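Local structure of clostripain-related protein (Bacteroides thetaiotaomicron, 6N9J) at residues 15-20 against 48-53; 106-111 against 155-160; 176-181 against 240-245. The protein is a secreted clostripain-family (C11) cysteine protease that probably cleaves peptide bonds and is captured here with an irreversible peptide inhibitor. All coordinates share one frame; numbering follows the deposited sequence.

Overall arrangement
All three interactions pair neighbouring strands of one mixed sheet. Interactions 1 and 2 are parallel and almost wholly buried, joined directly through a probable Tyr16 N to Val108 O hydrogen bond. Interaction 2 is the most central, its centre about 5 Å from that of the chain, against about 9 Å for interaction 3 and about 14 Å for interaction 1. Interaction 3 is the antiparallel extension beside strand 155-159, with 8 of 12 residues buried; its centre is about 21 Å from that of interaction 1. Interaction 1 carries tyrosines on one face and apolar side chains on the other, interaction 2 ends in polar groups beside the bound peptide, and interaction 3 reaches a partly exposed end.

Interaction 1: 15-20 against 48-53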
loop_
_atom_site.group_PDB
_atom_site.type_symbol
_atom_site.label_atom_id
_atom_site.label_comp_id
_atom_site.label_asym_id
_atom_site.label_seq_id
_atom_site.Cartn_x
_atom_site.Cartn_y
_atom_site.Cartn_z
ATOM N N VAL A 15 -6.950 9.561 -5.783
ATOM C CA VAL A 15 -7.182 8.124 -5.641
ATOM C C VAL A 15 -7.044 7.449 -7.002
ATOM O O VAL A 15 -7.832 7.719 -7.926
ATOM C CB VAL A 15 -8.561 7.805 -5.064
ATOM C CG1 VAL A 15 -8.705 6.280 -4.872
ATOM C CG2 VAL A 15 -8.759 8.535 -3.770
ATOM N N TYR A 16 -6.038 6.590 -7.130
ATOM C CA TYR A 16 -5.685 6.010 -8.424
ATOM C C TYR A 16 -6.141 4.557 -8.503
ATOM O O TYR A 16 -5.537 3.667 -7.888
ATOM C CB TYR A 16 -4.176 6.100 -8.658
ATOM C CG TYR A 16 -3.736 5.795 -10.071
ATOM C CD1 TYR A 16 -3.734 4.483 -10.565
ATOM C CD2 TYR A 16 -3.309 6.808 -10.909
ATOM C CE1 TYR A 16 -3.338 4.208 -11.875
ATOM C CE2 TYR A 16 -2.910 6.550 -12.209
ATOM C CZ TYR A 16 -2.914 5.246 -12.689
ATOM O OH TYR A 16 -2.504 5.010 -13.984
ATOM N N ILE A 17 -7.202 4.320 -9.268
ATOM C CA ILE A 17 -7.824 3.002 -9.298
ATOM C C ILE A 17 -7.515 2.232 -10.574
ATOM O O ILE A 17 -8.175 2.431 -11.592
ATOM C CB ILE A 17 -9.352 3.109 -9.145
ATOM C CG1 ILE A 17 -9.682 3.789 -7.819
ATOM C CG2 ILE A 17 -10.009 1.718 -9.232
ATOM C CD1 ILE A 17 -11.150 4.154 -7.671
ATOM N N ALA A 18 -6.503 1.370 -10.509
ATOM C CA ALA A 18 -6.247 0.421 -11.583
ATOM C C ALA A 18 -7.098 -0.823 -11.336
ATOM O O ALA A 18 -6.673 -1.772 -10.671
ATOM C CB ALA A 18 -4.771 0.073 -11.668
ATOM N N GLY A 19 -8.322 -0.799 -11.851
ATOM C CA GLY A 19 -9.271 -1.849 -11.543
ATOM C C GLY A 19 -9.736 -2.667 -12.735
ATOM O O GLY A 19 -10.788 -3.295 -12.665
ATOM N N ASP A 20 -8.977 -2.666 -13.828
ATOM C CA ASP A 20 -9.317 -3.557 -14.931
ATOM C C ASP A 20 -8.677 -4.914 -14.686
ATOM O O ASP A 20 -7.611 -5.230 -15.220
ATOM C CB ASP A 20 -8.886 -3.007 -16.289
ATOM C CG ASP A 20 -9.472 -3.812 -17.438
ATOM O OD1 ASP A 20 -10.369 -4.640 -17.158
ATOM O OD2 ASP A 20 -9.064 -3.624 -18.607
ATOM N N LEU A 48 -10.288 16.196 -3.798
ATOM C CA LEU A 48 -10.280 14.746 -3.937
ATOM C C LEU A 48 -10.475 14.361 -5.403
ATOM O O LEU A 48 -11.568 14.510 -5.947
ATOM C CB LEU A 48 -11.369 14.110 -3.067
ATOM C CG LEU A 48 -11.415 12.574 -3.095
ATOM C CD1 LEU A 48 -10.099 11.965 -2.603
ATOM C CD2 LEU A 48 -12.600 12.103 -2.253
ATOM N N LEU A 49 -9.403 13.883 -6.034
ATOM C CA LEU A 49 -9.421 13.465 -7.428
ATOM C C LEU A 49 -9.449 11.937 -7.509
ATOM O O LEU A 49 -8.877 11.254 -6.674
ATOM C CB LEU A 49 -8.206 14.021 -8.179
ATOM C CG LEU A 49 -8.287 15.484 -8.686
ATOM C CD1 LEU A 49 -8.840 16.468 -7.678
ATOM C CD2 LEU A 49 -6.923 15.970 -9.159
ATOM N N VAL A 50 -10.150 11.398 -8.495
ATOM C CA VAL A 50 -10.223 9.954 -8.658
ATOM C C VAL A 50 -9.999 9.599 -10.120
ATOM O O VAL A 50 -10.753 10.051 -11.005
ATOM C CB VAL A 50 -11.586 9.373 -8.189
ATOM C CG1 VAL A 50 -11.572 7.848 -8.247
ATOM C CG2 VAL A 50 -11.948 9.843 -6.793
ATOM N N TYR A 51 -8.947 8.821 -10.370
ATOM C CA TYR A 51 -8.743 8.190 -11.668
ATOM C C TYR A 51 -9.287 6.769 -11.609
ATOM O O TYR A 51 -8.806 5.944 -10.832
ATOM C CB TYR A 51 -7.271 8.167 -12.075
ATOM C CG TYR A 51 -7.033 7.302 -13.297
ATOM C CD1 TYR A 51 -7.286 7.789 -14.573
ATOM C CD2 TYR A 51 -6.578 5.985 -13.171
ATOM C CE1 TYR A 51 -7.088 7.001 -15.693
ATOM C CE2 TYR A 51 -6.372 5.192 -14.285
ATOM C CZ TYR A 51 -6.624 5.700 -15.541
ATOM O OH TYR A 51 -6.423 4.907 -16.656
ATOM N N MET A 52 -10.285 6.483 -12.427
ATOM C CA MET A 52 -11.038 5.239 -12.293
ATOM C C MET A 52 -10.980 4.405 -13.568
ATOM O O MET A 52 -11.506 4.816 -14.608
ATOM C CB MET A 52 -12.489 5.558 -11.929
ATOM C CG MET A 52 -13.479 4.445 -12.208
ATOM S SD MET A 52 -13.656 3.315 -10.834
ATOM C CE MET A 52 -14.891 4.129 -9.847
ATOM N N ASP A 53 -10.321 3.248 -13.502
ATOM C CA ASP A 53 -10.286 2.347 -14.657
ATOM C C ASP A 53 -10.838 0.981 -14.270
ATOM O O ASP A 53 -10.187 0.219 -13.563
ATOM C CB ASP A 53 -8.862 2.217 -15.221
ATOM C CG ASP A 53 -8.797 1.318 -16.453
ATOM O OD1 ASP A 53 -9.863 0.993 -17.022
ATOM O OD2 ASP A 53 -7.679 0.950 -16.883
#
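The rings of Tyr16 and Tyr51 lie side by side and point the same way, yet are tilted by 34°, so that they form neither a stack nor an edge-to-face pair. Tyr51 CD2 sits over the centre of one face of the Tyr16 ring, 3.7 Å above its plane, whereas Tyr16 CZ approaches the Tyr51 ring obliquely. Both rings leave the sheet with CG anti to the backbone N (chi1 -168° for Tyr16), which lays them alongside each other beneath helix 86-99, where Val92 touches both. Their hydroxyls converge on one residue: Tyr16 OH bonds to Ser83 O, and Tyr51 OH to Ser83 OG and Gln81 NE2. An alanine in place of Tyr16 would probably open a gap over Tyr51 CD2, leave Ser83 O without its hydroxyl partner and give the Tyr51 ring more freedom to turn.

The opposite face of the sheet is apolar and packs on helix 24-37. Ile17 CD1 reaches Val50 CG1 at 3.8 Å and Met52 SD at 4.1 Å, while Val15 CG2 meets Leu48 CD1 at 3.9 Å. Between the two faces runs a regular parallel pairing, the strands of a beta-alpha-beta unit. Val15 N gives a nearly straight bond to Leu49 O (2.7 Å), and Val15 O accepts from Tyr51 N (2.9 Å). Ile17 likewise donates to Tyr51 O and accepts from Asp53 N. The last bond, Gly19 N to Asp53 O (2.7 Å), is more bent, at 131°.

Asp53 continues the tyrosine face, with OD2 bonded to Ser83 OG, though close to the like-charged Asp130 OD2, and OD1 to Gly55 N. The chemistry thus implies a sheet with two unlike faces, one apolar, packed on helix 24-37, the other aromatic and tied at its polar tips to Ser83.

Interaction 2: 106-111 against 155-160; sequences GVVFWS and FILFDA
Phe109 and Leu157 lie at the middle of a buried parallel pairing. Phe109 N donates to Leu157 O (2.9 Å) and Phe109 O accepts a bent bond from Asp159 N (3.0 Å), while two residues earlier Val107 O takes Leu157 N (2.9 Å). The flanking bonds are longer: Val107 N to Phe155 O, and a weak one from Ser111 N to Asp159 O at 3.5 Å. The intervening residues turn to other strands, Val108 to Leu14 and Tyr16, Ile156 and Phe158 to Ile180.

The polar side chains find their partners beyond the pair. Asp159 OD2 stands 3.5 Å from Trp110 CD1, its carboxylate nearly perpendicular to the indole, but the Trp110 NE1 proton goes to Asp30 OD2. Three groups grip the Asp159 carboxylate: Tyr193 OH and Ala191 N at OD2, and Tyr214 OH at OD1. Ser111 OG is held by Ala18 O and Gln129 N.

Apolar contacts lie on both faces. Phe109 CD2 meets Phe158 CE1 at 3.6 Å, the rings near parallel but slid apart, and Ile156 CG2 comes up to the Phe109 edge. On the other face Gly106 CA makes a CH-pi contact over the Phe155 ring.

At the carboxyl ends Asp159 centres an inverse gamma turn; its carbonyl O also bonds to the inhibitor, on which Trp110 packs. This is consistent with the clan CD arrangement, whose active site lies at the C-terminal ends of adjacent parallel strands.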
loop_
_atom_site.group_PDB
_atom_site.type_symbol
_atom_site.label_atom_id
_atom_site.label_comp_id
_atom_site.label_asym_id
_atom_site.label_seq_id
_atom_site.Cartn_x
_atom_site.Cartn_y
_atom_site.Cartn_z
ATOM N N GLY A 106 -1.298 14.014 -1.464
ATOM C CA GLY A 106 -1.399 12.623 -1.073
ATOM C C GLY A 106 -1.848 11.794 -2.262
ATOM O O GLY A 106 -2.365 12.337 -3.256
ATOM N N VAL A 107 -1.662 10.483 -2.166
ATOM C CA VAL A 107 -2.072 9.585 -3.243
ATOM C C VAL A 107 -2.446 8.216 -2.683
ATOM O O VAL A 107 -1.849 7.747 -1.702
ATOM C CB VAL A 107 -0.960 9.436 -4.320
ATOM C CG1 VAL A 107 0.281 8.781 -3.737
ATOM C CG2 VAL A 107 -1.466 8.650 -5.536
ATOM N N VAL A 108 -3.447 7.590 -3.299
ATOM C CA VAL A 108 -3.853 6.233 -2.933
ATOM C C VAL A 108 -3.718 5.326 -4.150
ATOM O O VAL A 108 -4.312 5.609 -5.204
ATOM C CB VAL A 108 -5.307 6.181 -2.421
ATOM C CG1 VAL A 108 -5.652 4.788 -1.926
ATOM C CG2 VAL A 108 -5.530 7.221 -1.327
ATOM N N PHE A 109 -2.918 4.266 -4.031
ATOM C CA PHE A 109 -2.796 3.303 -5.122
ATOM C C PHE A 109 -3.690 2.116 -4.852
ATOM O O PHE A 109 -3.407 1.326 -3.972
ATOM C CB PHE A 109 -1.352 2.851 -5.305
ATOM C CG PHE A 109 -0.460 3.922 -5.855
ATOM C CD1 PHE A 109 -0.600 4.347 -7.162
ATOM C CD2 PHE A 109 0.506 4.514 -5.059
ATOM C CE1 PHE A 109 0.209 5.347 -7.667
ATOM C CE2 PHE A 109 1.321 5.507 -5.558
ATOM C CZ PHE A 109 1.174 5.925 -6.858
ATOM N N TRP A 110 -4.768 2.017 -5.629
ATOM C CA TRP A 110 -5.816 1.012 -5.466
ATOM C C TRP A 110 -5.716 -0.054 -6.555
ATOM O O TRP A 110 -6.001 0.221 -7.723
ATOM C CB TRP A 110 -7.170 1.724 -5.522
ATOM C CG TRP A 110 -8.450 0.985 -5.182
ATOM C CD1 TRP A 110 -9.287 1.255 -4.132
ATOM C CD2 TRP A 110 -9.092 -0.054 -5.939
ATOM N NE1 TRP A 110 -10.382 0.430 -4.166
ATOM C CE2 TRP A 110 -10.291 -0.381 -5.265
ATOM C CE3 TRP A 110 -8.759 -0.760 -7.107
ATOM C CZ2 TRP A 110 -11.160 -1.368 -5.722
ATOM C CZ3 TRP A 110 -9.622 -1.752 -7.554
ATOM C CH2 TRP A 110 -10.804 -2.047 -6.862
ATOM N N SER A 111 -5.319 -1.269 -6.180
ATOM C CA SER A 111 -5.204 -2.378 -7.127
ATOM C C SER A 111 -4.736 -3.649 -6.443
ATOM O O SER A 111 -4.729 -3.750 -5.211
ATOM C CB SER A 111 -4.221 -2.047 -8.255
ATOM O OG SER A 111 -4.436 -2.874 -9.377
ATOM N N PHE A 155 1.937 11.628 1.958
ATOM C CA PHE A 155 1.704 10.206 2.207
ATOM C C PHE A 155 1.328 9.434 0.951
ATOM O O PHE A 155 0.754 9.985 0.001
ATOM C CB PHE A 155 0.603 10.006 3.263
ATOM C CG PHE A 155 -0.750 10.472 2.817
ATOM C CD1 PHE A 155 -1.562 9.656 2.050
ATOM C CD2 PHE A 155 -1.212 11.734 3.167
ATOM C CE1 PHE A 155 -2.802 10.095 1.616
ATOM C CE2 PHE A 155 -2.463 12.177 2.745
ATOM C CZ PHE A 155 -3.255 11.355 1.971
ATOM N N ILE A 156 1.641 8.147 0.969
ATOM C CA ILE A 156 1.129 7.208 -0.018
ATOM C C ILE A 156 0.372 6.093 0.714
ATOM O O ILE A 156 0.889 5.476 1.645
ATOM C CB ILE A 156 2.264 6.619 -0.862
ATOM C CG1 ILE A 156 2.921 7.710 -1.698
ATOM C CG2 ILE A 156 1.764 5.506 -1.755
ATOM C CD1 ILE A 156 4.184 7.245 -2.396
ATOM N N LEU A 157 -0.874 5.861 0.333
ATOM C CA LEU A 157 -1.615 4.737 0.895
ATOM C C LEU A 157 -1.737 3.659 -0.164
ATOM O O LEU A 157 -2.299 3.898 -1.231
ATOM C CB LEU A 157 -2.996 5.173 1.394
ATOM C CG LEU A 157 -4.026 4.071 1.653
ATOM C CD1 LEU A 157 -3.663 3.204 2.859
ATOM C CD2 LEU A 157 -5.415 4.663 1.839
ATOM N N PHE A 158 -1.161 2.483 0.109
ATOM C CA PHE A 158 -1.352 1.352 -0.773
ATOM C C PHE A 158 -2.572 0.575 -0.335
ATOM O O PHE A 158 -2.539 -0.156 0.651
ATOM C CB PHE A 158 -0.126 0.429 -0.795
ATOM C CG PHE A 158 1.009 0.943 -1.631
ATOM C CD1 PHE A 158 0.902 0.998 -3.010
ATOM C CD2 PHE A 158 2.188 1.348 -1.043
ATOM C CE1 PHE A 158 1.947 1.459 -3.799
ATOM C CE2 PHE A 158 3.241 1.819 -1.821
ATOM C CZ PHE A 158 3.112 1.868 -3.208
ATOM N N ASP A 159 -3.654 0.735 -1.081
ATOM C CA ASP A 159 -4.833 -0.084 -0.863
ATOM C C ASP A 159 -4.702 -1.328 -1.749
ATOM O O ASP A 159 -5.460 -1.522 -2.703
ATOM C CB ASP A 159 -6.115 0.700 -1.172
ATOM C CG ASP A 159 -7.336 0.126 -0.460
ATOM O OD1 ASP A 159 -7.164 -0.762 0.400
ATOM O OD2 ASP A 159 -8.469 0.568 -0.752
ATOM N N ALA A 160 -3.705 -2.141 -1.416
ATOM C CA ALA A 160 -3.239 -3.253 -2.230
ATOM C C ALA A 160 -2.444 -4.225 -1.345
ATOM O O ALA A 160 -1.827 -3.804 -0.362
ATOM C CB ALA A 160 -2.384 -2.743 -3.377
#

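Interaction 3: 176-181 against 240-245; sequences ADYFIG and ISVIKS
Phe179 and Ile243 form the hydrogen-bonded pair at the heart of this antiparallel contact, where the strands run at 165° to each other. Phe179 N donates to Ile243 O and Ile243 N to Phe179 O, both at 3.0 Å. Gly181 and Ser241 repeat the pattern less evenly: Ser241 N reaches Gly181 O at 3.1 Å, but the return bond from Gly181 N is weak. On either side of the Phe179 pair, Tyr178 with Lys244 and Ile180 with Val242 are non-hydrogen-bonded pairs. Beyond the strands, Ser245 N closes the pairing on Asp177 O.

In the sheet of this clostripain-family protease the parallel run thus ends on this side at strand 178-181; on the other it ends where strand 59-65 runs antiparallel to 46-53. The outer neighbour of strand 240-244 is strand 315-327, also antiparallel.

Among the side chains, Tyr178 and Lys244 lie alongside each other. The aliphatic chain of Lys244 follows the ring, with CG 3.4 Å from Tyr178 CE1 and CE 3.3 Å from Tyr178 OH. Lys244 stays extended until its last torsion bends (chi4 -58°), and NZ then bonds to Ser246 OG. On this same face Ile180 CG1 touches Val242 CG2 at 4.0 Å, under Ala207 of helix 206-221. Opposite, Phe179 turns its ring edge to Ser245 CB. Ser245 OG, placed between its own backbone N and carbonyl carbon (chi1 79°), donates to Ala176 O at 2.7 Å, in the carbonyl plane; Arg173 O is a second acceptor, and the single proton can serve only one fully.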
loop_
_atom_site.group_PDB
_atom_site.type_symbol
_atom_site.label_atom_id
_atom_site.label_comp_id
_atom_site.label_asym_id
_atom_site.label_seq_id
_atom_site.Cartn_x
_atom_site.Cartn_y
_atom_site.Cartn_z
ATOM N N ALA A 176 7.710 10.015 -0.876
ATOM C CA ALA A 176 6.725 10.384 0.134
ATOM C C ALA A 176 7.324 10.420 1.537
ATOM O O ALA A 176 8.347 9.780 1.793
ATOM C CB ALA A 176 5.559 9.423 0.103
ATOM N N ASP A 177 6.676 11.161 2.440
ATOM C CA ASP A 177 7.092 11.191 3.836
ATOM C C ASP A 177 6.587 9.983 4.631
ATOM O O ASP A 177 7.189 9.597 5.621
ATOM C CB ASP A 177 6.617 12.479 4.508
ATOM C CG ASP A 177 7.184 13.719 3.852
ATOM O OD1 ASP A 177 8.378 13.710 3.489
ATOM O OD2 ASP A 177 6.428 14.694 3.676
ATOM N N TYR A 178 5.462 9.410 4.224
ATOM C CA TYR A 178 4.869 8.296 4.967
ATOM C C TYR A 178 4.231 7.289 4.029
ATOM O O TYR A 178 3.676 7.658 2.993
ATOM C CB TYR A 178 3.821 8.804 5.968
ATOM C CG TYR A 178 4.380 9.776 6.984
ATOM C CD1 TYR A 178 4.913 9.316 8.180
ATOM C CD2 TYR A 178 4.385 11.153 6.744
ATOM C CE1 TYR A 178 5.442 10.194 9.115
ATOM C CE2 TYR A 178 4.914 12.044 7.674
ATOM C CZ TYR A 178 5.451 11.550 8.861
ATOM O OH TYR A 178 5.979 12.399 9.812
ATOM N N PHE A 179 4.303 6.019 4.414
ATOM C CA PHE A 179 3.712 4.931 3.649
ATOM C C PHE A 179 2.715 4.179 4.518
ATOM O O PHE A 179 3.063 3.713 5.595
ATOM C CB PHE A 179 4.791 3.963 3.139
ATOM C CG PHE A 179 5.639 4.524 2.038
ATOM C CD1 PHE A 179 6.752 5.301 2.329
ATOM C CD2 PHE A 179 5.323 4.276 0.709
ATOM C CE1 PHE A 179 7.536 5.824 1.318
ATOM C CE2 PHE A 179 6.098 4.797 -0.311
ATOM C CZ PHE A 179 7.206 5.575 -0.006
ATOM N N ILE A 180 1.483 4.045 4.040
ATOM C CA ILE A 180 0.461 3.321 4.778
ATOM C C ILE A 180 0.076 2.071 3.996
ATOM O O ILE A 180 -0.308 2.150 2.824
ATOM C CB ILE A 180 -0.804 4.193 5.052
ATOM C CG1 ILE A 180 -0.430 5.540 5.677
ATOM C CG2 ILE A 180 -1.781 3.475 5.958
ATOM C CD1 ILE A 180 -0.358 6.677 4.657
ATOM N N GLY A 181 0.179 0.913 4.642
ATOM C CA GLY A 181 -0.185 -0.334 3.996
ATOM C C GLY A 181 -0.250 -1.550 4.906
ATOM O O GLY A 181 -0.107 -1.426 6.115
ATOM N N ILE A 240 -2.414 -3.213 9.671
ATOM C CA ILE A 240 -1.952 -1.984 9.025
ATOM C C ILE A 240 -0.785 -1.406 9.811
ATOM O O ILE A 240 -0.749 -1.531 11.022
ATOM C CB ILE A 240 -3.098 -0.918 8.929
ATOM C CG1 ILE A 240 -4.272 -1.444 8.109
ATOM C CG2 ILE A 240 -2.603 0.403 8.332
ATOM C CD1 ILE A 240 -4.001 -1.497 6.611
ATOM N N SER A 241 0.171 -0.793 9.117
ATOM C CA SER A 241 1.195 0.017 9.770
ATOM C C SER A 241 1.521 1.289 8.974
ATOM O O SER A 241 1.057 1.478 7.844
ATOM C CB SER A 241 2.477 -0.805 9.991
ATOM O OG SER A 241 3.097 -1.146 8.758
ATOM N N VAL A 242 2.316 2.164 9.586
ATOM C CA VAL A 242 2.749 3.414 8.972
ATOM C C VAL A 242 4.264 3.531 9.102
ATOM O O VAL A 242 4.801 3.511 10.215
ATOM C CB VAL A 242 2.092 4.662 9.639
ATOM C CG1 VAL A 242 2.720 5.942 9.120
ATOM C CG2 VAL A 242 0.597 4.682 9.412
ATOM N N ILE A 243 4.946 3.644 7.968
ATOM C CA ILE A 243 6.387 3.825 7.953
ATOM C C ILE A 243 6.751 5.275 7.626
ATOM O O ILE A 243 6.243 5.830 6.652
ATOM C CB ILE A 243 7.035 2.898 6.938
ATOM C CG1 ILE A 243 6.868 1.444 7.390
ATOM C CG2 ILE A 243 8.505 3.261 6.729
ATOM C CD1 ILE A 243 7.329 0.453 6.364
ATOM N N LYS A 244 7.609 5.875 8.461
ATOM C CA LYS A 244 8.139 7.232 8.270
ATOM C C LYS A 244 9.445 7.175 7.479
ATOM O O LYS A 244 10.483 6.715 7.999
ATOM C CB LYS A 244 8.367 7.905 9.630
ATOM C CG LYS A 244 8.738 9.387 9.584
ATOM C CD LYS A 244 8.964 9.929 10.984
ATOM C CE LYS A 244 8.880 11.448 11.038
ATOM N NZ LYS A 244 9.862 12.110 10.140
ATOM N N SER A 245 9.405 7.639 6.232
ATOM C CA SER A 245 10.478 7.339 5.278
ATOM C C SER A 245 11.809 8.012 5.602
ATOM O O SER A 245 12.878 7.500 5.243
ATOM C CB SER A 245 10.042 7.717 3.859
ATOM O OG SER A 245 10.152 9.108 3.629
#